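Local coordinates for fucolectin-related protein (Streptococcus pneumoniae, PDB 2J22), which is a fucose-binding module of a pneumococcal virulence factor that recognises blood group antigens and carries a bound calcium ion, at residues A[12-15]-A[16-19]. Sequence-based numbering, arbitrary orientation.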
loop_
_atom_site.group_PDB
_atom_site.type_symbol
_atom_site.label_atom_id
_atom_site.label_comp_id
_atom_site.label_asym_id
_atom_site.label_seq_id
_atom_site.Cartn_x
_atom_site.Cartn_y
_atom_site.Cartn_z
ATOM N N LEU A 12 -9.387 10.873 13.659
ATOM C CA LEU A 12 -8.810 10.216 12.449
ATOM C C LEU A 12 -9.821 9.284 11.844
ATOM O O LEU A 12 -10.415 8.475 12.568
ATOM C CB LEU A 12 -7.548 9.423 12.787
ATOM C CG LEU A 12 -6.353 10.273 13.192
ATOM C CD1 LEU A 12 -5.184 9.416 13.594
ATOM C CD2 LEU A 12 -5.965 11.287 12.077
ATOM N N SER A 13 -10.018 9.379 10.527
ATOM C CA SER A 13 -10.792 8.353 9.837
ATOM C C SER A 13 -9.961 7.702 8.689
ATOM O O SER A 13 -9.082 8.361 8.092
ATOM C CB SER A 13 -12.146 8.917 9.396
ATOM O OG SER A 13 -12.355 8.814 8.001
ATOM N N ASN A 14 -10.206 6.406 8.430
ATOM C CA ASN A 14 -9.465 5.687 7.364
ATOM C C ASN A 14 -10.160 5.897 6.053
ATOM O O ASN A 14 -11.097 5.167 5.679
ATOM C CB ASN A 14 -9.345 4.207 7.687
ATOM C CG ASN A 14 -8.521 3.473 6.688
ATOM O OD1 ASN A 14 -7.874 4.085 5.836
ATOM N ND2 ASN A 14 -8.601 2.157 6.722
ATOM N N ILE A 15 -9.767 6.937 5.342
ATOM C CA ILE A 15 -10.452 7.156 4.064
ATOM C C ILE A 15 -9.992 6.248 2.941
ATOM O O ILE A 15 -10.579 6.295 1.859
ATOM C CB ILE A 15 -10.319 8.616 3.610
ATOM C CG1 ILE A 15 -8.835 8.958 3.452
ATOM C CG2 ILE A 15 -11.084 9.519 4.570
ATOM C CD1 ILE A 15 -8.620 10.136 2.426
ATOM N N ALA A 16 -8.991 5.396 3.159
ATOM C CA ALA A 16 -8.649 4.387 2.119
ATOM C C ALA A 16 -9.813 3.469 1.733
ATOM O O ALA A 16 -9.902 2.997 0.575
ATOM C CB ALA A 16 -7.436 3.525 2.570
ATOM N N LEU A 17 -10.644 3.127 2.722
ATOM C CA LEU A 17 -11.679 2.106 2.546
ATOM C C LEU A 17 -12.491 2.269 1.257
ATOM O O LEU A 17 -13.159 3.301 1.039
ATOM C CB LEU A 17 -12.613 2.048 3.756
ATOM C CG LEU A 17 -11.859 1.699 5.047
ATOM C CD1 LEU A 17 -12.681 2.024 6.312
ATOM C CD2 LEU A 17 -11.493 0.222 4.977
ATOM N N THR A 18 -12.380 1.258 0.398
ATOM C CA THR A 18 -13.136 1.160 -0.867
ATOM C C THR A 18 -12.788 2.227 -1.920
ATOM O O THR A 18 -13.458 2.316 -2.965
ATOM C CB THR A 18 -14.669 1.158 -0.616
ATOM O OG1 THR A 18 -15.112 2.522 -0.478
ATOM C CG2 THR A 18 -15.034 0.521 0.705
ATOM N N LYS A 19 -11.738 3.019 -1.672
ATOM C CA LYS A 19 -11.217 3.903 -2.725
ATOM C C LYS A 19 -10.825 3.061 -3.913
ATOM O O LYS A 19 -10.696 1.835 -3.797
ATOM C CB LYS A 19 -10.002 4.684 -2.242
ATOM C CG LYS A 19 -10.354 5.737 -1.207
ATOM C CD LYS A 19 -11.202 6.824 -1.845
ATOM C CE LYS A 19 -11.457 7.981 -0.859
ATOM N NZ LYS A 19 -12.413 7.601 0.235
HETATM O O HOH W 1 -13.504 5.688 2.213
#
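Asn14 and Ala16 form an Asx turn where the short edge strand 13-14 ends. Ala16 N donates to Asn14 OD1 at 3.2 Å, a bent bond with an N-H...O angle of 141°. The donor sits above the amide plane, 51° out of it, and so misses the lone pairs. Asn14 CG is anti to the backbone N (chi1 -176°), which carries OD1 to the N-H of Ala16, two residues on. On the other branch, Asn14 ND2 packs 3.7 Å from Leu17 CG, and the two side chains cross at about a right angle. Leu17 CD1 also meets Asn14 O at 3.6 Å.

A type II beta turn follows from Ala16 to Lys19, closed by Lys19 N to Ala16 O. Thr18 takes the third position with a positive phi. Within the turn, Thr18 OG1 donates to Leu17 O at 2.6 Å, tilted from the carbonyl plane. The Lys19 side chain bends back at chi2 and chi4 toward Ile15, and Lys19 NZ hydrogen-bonds Ile15 O at 2.8 Å, in the carbonyl plane. A water donates to the same oxygen and to Leu17 O, bridging the two carbonyls.

Further out, Ala16 and Lys19 rest on Ile62 of strand 59-64, so the segment links the two sheets of this beta-sandwich. The Asx turn is tied to strand 139-146 by Val144 N, which shares Asn14 OD1 with Ala16 N.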